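Local coordinates for protein acetylene hydratase (Pelobacter acetylenicus, PDB 2E7Z) that hydrates acetylene to acetaldehyde, using a tungsten-bis(molybdopterin guanine dinucleotide) cofactor and a [4Fe-4S] cluster, at residues L590-R603 with P714-K726. Sequence-based numbering, arbitrary orientation.
Sequences LAKEYPLILFAGLR and PNLRGGILAKAYK. With MGD (2-amino-5,6-dimercapto-7-methyl-3,7,8a,9-tetrahydro-8-oxa-1,3,9,10-tetraaza-anthracen-4-one guanosine dinucleotide), chain F.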
# COMPACT_ATOMS: atom_id res chain seq x y z
N LEU A 590 -22.02 -5.07 23.05
CA LEU A 590 -20.70 -4.42 23.13
C LEU A 590 -20.79 -2.94 22.77
O LEU A 590 -20.09 -2.11 23.35
CB LEU A 590 -19.71 -5.12 22.20
CG LEU A 590 -18.25 -4.70 22.32
CD1 LEU A 590 -17.73 -4.87 23.76
CD2 LEU A 590 -17.40 -5.47 21.32
N ALA A 591 -21.66 -2.63 21.81
CA ALA A 591 -21.85 -1.26 21.35
C ALA A 591 -22.44 -0.33 22.44
O ALA A 591 -22.38 0.90 22.33
CB ALA A 591 -22.70 -1.24 20.07
N LYS A 592 -22.97 -0.91 23.52
CA LYS A 592 -23.38 -0.05 24.64
C LYS A 592 -22.18 0.59 25.32
O LYS A 592 -22.26 1.73 25.75
CB LYS A 592 -24.22 -0.82 25.65
CG LYS A 592 -25.57 -1.21 25.13
CD LYS A 592 -26.33 -2.03 26.14
CE LYS A 592 -27.53 -2.68 25.49
NZ LYS A 592 -28.19 -3.62 26.44
N GLU A 593 -21.06 -0.15 25.39
CA GLU A 593 -19.86 0.36 26.02
C GLU A 593 -18.97 1.08 25.01
O GLU A 593 -18.30 2.06 25.36
CB GLU A 593 -19.06 -0.77 26.68
CG GLU A 593 -17.77 -0.25 27.36
CD GLU A 593 -16.97 -1.30 28.09
OE1 GLU A 593 -17.48 -2.42 28.29
OE2 GLU A 593 -15.82 -0.99 28.47
N TYR A 594 -18.98 0.56 23.78
CA TYR A 594 -18.16 1.09 22.68
C TYR A 594 -19.12 1.51 21.57
O TYR A 594 -19.38 0.74 20.65
CB TYR A 594 -17.22 0.01 22.14
CG TYR A 594 -16.21 -0.53 23.12
CD1 TYR A 594 -16.52 -1.62 23.94
CD2 TYR A 594 -14.94 0.03 23.21
CE1 TYR A 594 -15.56 -2.15 24.83
CE2 TYR A 594 -13.99 -0.48 24.10
CZ TYR A 594 -14.31 -1.57 24.91
OH TYR A 594 -13.35 -2.08 25.77
N PRO A 595 -19.71 2.71 21.68
CA PRO A 595 -20.82 3.09 20.81
C PRO A 595 -20.44 3.56 19.40
O PRO A 595 -21.33 3.71 18.55
CB PRO A 595 -21.50 4.23 21.58
CG PRO A 595 -20.45 4.82 22.41
CD PRO A 595 -19.40 3.75 22.68
N LEU A 596 -19.15 3.79 19.17
CA LEU A 596 -18.69 4.41 17.91
C LEU A 596 -18.13 3.38 16.95
O LEU A 596 -17.36 2.54 17.36
CB LEU A 596 -17.63 5.46 18.18
CG LEU A 596 -17.98 6.57 19.18
CD1 LEU A 596 -16.74 7.31 19.64
CD2 LEU A 596 -19.00 7.54 18.58
N ILE A 597 -18.50 3.45 15.67
CA ILE A 597 -17.85 2.65 14.63
C ILE A 597 -16.56 3.34 14.19
O ILE A 597 -16.56 4.54 13.90
CB ILE A 597 -18.82 2.38 13.43
CG1 ILE A 597 -19.86 1.29 13.81
CG2 ILE A 597 -18.08 2.02 12.15
CD1 ILE A 597 -19.30 -0.13 13.97
N LEU A 598 -15.45 2.59 14.18
CA LEU A 598 -14.14 3.15 13.90
C LEU A 598 -13.76 3.19 12.43
O LEU A 598 -13.97 2.23 11.70
CB LEU A 598 -13.07 2.32 14.61
CG LEU A 598 -11.61 2.81 14.54
CD1 LEU A 598 -11.44 4.02 15.44
CD2 LEU A 598 -10.67 1.68 14.94
N PHE A 599 -13.15 4.31 12.06
CA PHE A 599 -12.46 4.48 10.80
C PHE A 599 -11.03 4.95 11.11
O PHE A 599 -10.84 6.04 11.61
CB PHE A 599 -13.25 5.53 9.96
CG PHE A 599 -12.44 6.23 8.90
CD1 PHE A 599 -11.47 5.55 8.17
CD2 PHE A 599 -12.70 7.57 8.58
CE1 PHE A 599 -10.73 6.18 7.20
CE2 PHE A 599 -11.95 8.22 7.60
CZ PHE A 599 -10.97 7.51 6.91
N ALA A 600 -10.02 4.11 10.85
CA ALA A 600 -8.62 4.53 10.98
C ALA A 600 -8.08 4.93 9.61
O ALA A 600 -8.10 4.12 8.70
CB ALA A 600 -7.77 3.38 11.55
N GLY A 601 -7.63 6.18 9.48
CA GLY A 601 -7.16 6.67 8.20
C GLY A 601 -7.47 8.15 8.04
O GLY A 601 -7.47 8.91 9.01
N LEU A 602 -7.79 8.52 6.80
CA LEU A 602 -8.02 9.91 6.36
C LEU A 602 -6.68 10.60 6.24
O LEU A 602 -6.10 11.08 7.21
CB LEU A 602 -9.04 10.68 7.21
CG LEU A 602 -9.87 11.73 6.44
CD1 LEU A 602 -10.73 12.51 7.41
CD2 LEU A 602 -9.06 12.70 5.64
N ARG A 603 -6.18 10.60 5.01
CA ARG A 603 -4.86 11.15 4.74
C ARG A 603 -4.88 12.66 4.84
O ARG A 603 -5.85 13.31 4.43
CB ARG A 603 -4.38 10.71 3.37
CG ARG A 603 -4.38 9.21 3.17
CD ARG A 603 -3.54 8.47 4.19
NE ARG A 603 -3.55 7.04 3.87
CZ ARG A 603 -3.40 6.04 4.73
NH1 ARG A 603 -3.22 6.26 6.03
NH2 ARG A 603 -3.45 4.80 4.28
N PRO A 714 -5.57 -6.91 8.25
CA PRO A 714 -6.45 -6.41 9.29
C PRO A 714 -7.53 -5.44 8.81
O PRO A 714 -7.33 -4.64 7.88
CB PRO A 714 -5.48 -5.69 10.24
CG PRO A 714 -4.43 -5.13 9.30
CD PRO A 714 -4.25 -6.24 8.27
N ASN A 715 -8.67 -5.50 9.49
CA ASN A 715 -9.77 -4.61 9.24
C ASN A 715 -9.52 -3.28 9.99
O ASN A 715 -9.26 -3.29 11.21
CB ASN A 715 -11.04 -5.31 9.72
CG ASN A 715 -12.23 -4.37 9.80
OD1 ASN A 715 -13.00 -4.25 8.84
ND2 ASN A 715 -12.37 -3.70 10.93
N LEU A 716 -9.62 -2.16 9.27
CA LEU A 716 -9.37 -0.80 9.79
C LEU A 716 -10.53 0.17 9.54
O LEU A 716 -10.57 1.25 10.13
CB LEU A 716 -8.14 -0.17 9.10
CG LEU A 716 -6.80 -0.42 9.73
CD1 LEU A 716 -6.34 -1.88 9.47
CD2 LEU A 716 -5.80 0.62 9.20
N ARG A 717 -11.41 -0.20 8.62
CA ARG A 717 -12.38 0.73 8.07
C ARG A 717 -13.77 0.14 8.28
O ARG A 717 -14.22 -0.72 7.53
CB ARG A 717 -12.07 1.00 6.60
CG ARG A 717 -10.81 1.82 6.42
CD ARG A 717 -10.48 2.08 4.95
NE ARG A 717 -9.21 2.81 4.92
CZ ARG A 717 -9.03 4.06 4.51
NH1 ARG A 717 -10.01 4.78 3.95
NH2 ARG A 717 -7.83 4.60 4.64
N GLY A 718 -14.41 0.62 9.35
CA GLY A 718 -15.64 0.01 9.86
C GLY A 718 -15.29 -1.25 10.62
O GLY A 718 -14.11 -1.61 10.73
N GLY A 719 -16.30 -1.92 11.15
CA GLY A 719 -16.13 -3.29 11.65
C GLY A 719 -15.48 -3.42 13.00
O GLY A 719 -15.22 -4.53 13.46
N ILE A 720 -15.26 -2.28 13.63
CA ILE A 720 -14.64 -2.19 14.96
C ILE A 720 -15.41 -1.15 15.74
O ILE A 720 -15.75 -0.10 15.21
CB ILE A 720 -13.15 -1.74 14.88
CG1 ILE A 720 -12.26 -2.80 14.22
CG2 ILE A 720 -12.59 -1.41 16.26
CD1 ILE A 720 -10.86 -2.21 13.92
N LEU A 721 -15.68 -1.43 17.01
CA LEU A 721 -16.33 -0.48 17.89
C LEU A 721 -15.30 0.22 18.77
O LEU A 721 -14.24 -0.35 19.13
CB LEU A 721 -17.40 -1.19 18.74
CG LEU A 721 -18.60 -1.75 17.95
CD1 LEU A 721 -19.31 -2.84 18.75
CD2 LEU A 721 -19.57 -0.63 17.52
N ALA A 722 -15.62 1.46 19.12
CA ALA A 722 -14.75 2.30 19.93
C ALA A 722 -15.54 3.17 20.91
O ALA A 722 -16.73 3.47 20.70
CB ALA A 722 -13.88 3.18 19.04
N LYS A 723 -14.85 3.59 21.97
CA LYS A 723 -15.36 4.61 22.87
C LYS A 723 -14.39 5.79 22.90
O LYS A 723 -13.20 5.63 22.61
CB LYS A 723 -15.55 4.07 24.29
CG LYS A 723 -14.25 3.60 24.95
CD LYS A 723 -14.44 3.27 26.43
CE LYS A 723 -14.96 1.88 26.61
NZ LYS A 723 -14.70 1.35 28.00
N ALA A 724 -14.92 6.96 23.23
CA ALA A 724 -14.09 8.15 23.33
C ALA A 724 -14.38 8.81 24.67
O ALA A 724 -15.54 8.93 25.08
CB ALA A 724 -14.40 9.10 22.19
N TYR A 725 -13.32 9.23 25.36
CA TYR A 725 -13.46 9.85 26.68
C TYR A 725 -12.35 10.86 26.98
O TYR A 725 -11.27 10.77 26.40
CB TYR A 725 -13.59 8.77 27.78
CG TYR A 725 -12.46 7.75 27.82
CD1 TYR A 725 -12.52 6.60 27.05
CD2 TYR A 725 -11.35 7.96 28.62
CE1 TYR A 725 -11.46 5.66 27.08
CE2 TYR A 725 -10.30 7.04 28.66
CZ TYR A 725 -10.37 5.89 27.89
OH TYR A 725 -9.33 4.99 27.94
N LYS A 726 -12.63 11.82 27.85
CA LYS A 726 -11.65 12.87 28.18
C LYS A 726 -10.39 12.30 28.82
O LYS A 726 -10.45 11.33 29.59
CB LYS A 726 -12.28 13.93 29.12
CG LYS A 726 -12.80 15.20 28.42
CD LYS A 726 -14.16 15.73 28.97
CE LYS A 726 -14.18 15.97 30.49
NZ LYS A 726 -14.08 17.42 30.88
PB MGD F . -8.13 8.55 3.32
O1B MGD F . -7.79 10.00 3.11
O2B MGD F . -7.54 7.83 4.49
O3B MGD F . -7.74 7.70 2.01
O3A MGD F . -6.36 7.83 -0.06
PA MGD F . -7.86 8.08 0.45
O1A MGD F . -8.73 7.00 -0.13
O2A MGD F . -8.21 9.53 0.18
O5' MGD F . -9.74 8.42 3.40
C5' MGD F . -10.48 9.04 2.36
C4' MGD F . -11.95 8.76 2.56
O4' MGD F . -12.17 7.35 2.71
C3' MGD F . -12.48 9.44 3.82
O3' MGD F . -13.36 10.50 3.45
C2' MGD F . -13.21 8.34 4.57
O2' MGD F . -14.50 8.73 5.06
C1' MGD F . -13.35 7.27 3.49
N9 MGD F . -13.60 5.92 4.03
C8 MGD F . -13.12 5.38 5.17
N7 MGD F . -13.56 4.11 5.35
C5 MGD F . -14.37 3.84 4.29
C6 MGD F . -15.18 2.69 3.83
O6 MGD F . -15.25 1.65 4.51
N1 MGD F . -15.84 2.82 2.67
C2 MGD F . -15.81 3.94 1.92
N2 MGD F . -16.50 3.97 0.75
N3 MGD F . -15.08 5.03 2.28
C4 MGD F . -14.37 5.03 3.43
C10 MGD F . -5.51 6.77 0.37
C11 MGD F . -4.18 7.10 -0.29
O11 MGD F . -3.84 8.46 0.00
C12 MGD F . -3.06 6.16 0.10
S12 MGD F . -3.37 4.52 0.39
C13 MGD F . -1.79 6.61 0.23
S13 MGD F . -0.47 5.57 0.50
C14 MGD F . -1.48 8.07 0.18
N15 MGD F . -1.35 8.61 1.53
C16 MGD F . -1.34 9.95 1.66
C17 MGD F . -0.84 10.65 2.86
O17 MGD F . -0.39 10.01 3.84
N18 MGD F . -0.88 12.00 2.87
C19 MGD F . -1.37 12.72 1.85
N19 MGD F . -1.37 14.07 1.94
N20 MGD F . -1.86 12.15 0.72
C21 MGD F . -1.87 10.81 0.58
N22 MGD F . -2.37 10.24 -0.53
C23 MGD F . -2.59 8.81 -0.59
O HOH W 1 -12.35 -0.53 27.86
O HOH W 2 -6.21 3.71 6.74
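Strand 596-600 pairs antiparallel with 716-722, Leu596 and Ala722 exchanging both backbone bonds, before a beta bulge opposite Leu598, where the chain turns a corner at Gly718 and Gly719, shifts the register by two residues and Ala600 N closes on Leu716 O at 3.0 Å. The N-to-C directions of strands 596-600 and 720-726 differ by 105°, a strongly splayed pairing. Leu721 packs CD2 on Ile597 CD1 (3.6 Å) and CD1 on Ala591, bringing helix 588-593 against the sheet; on the sheet's other face Leu596 CD1 meets the methyl of Ala724. Lys723 leaves its backbone with CG between N and the carbonyl carbon (chi1 62°), and the bend at chi3 lays CE over one face of the Tyr594 ring, 3.9 Å from its centroid, while NZ reaches the anti lone pair of Glu593 OE2 at 2.6 Å. A water links the same NZ to Tyr594 OH. Both strands belong to the mixed sheet of the C-terminal molybdopterin dinucleotide-binding domain, of the double-psi barrel clan; the end of strand 596-600, the loop after it and Arg717 hold an MGD. There Phe599 and Arg717 lie side by side, CE1 3.6 Å from NH1, with ring and guanidinium planes 58° apart. Guanine atom MGD C8 sits over the Phe599 face toward its rim, CE2 and CZ pack on ribose MGD C2', and Tyr215 also meets this ring. With Phe599 replaced by alanine, guanine and ribose would probably lose the ring they pack on, and the Arg717 guanidinium the aromatic cover of one face. Arg717 NH2 donates to phosphate oxygen MGD O2B (3.2 Å) and, through a water, is tied to Ala600 O; Arg603 N grips MGD O1B at 2.6 Å.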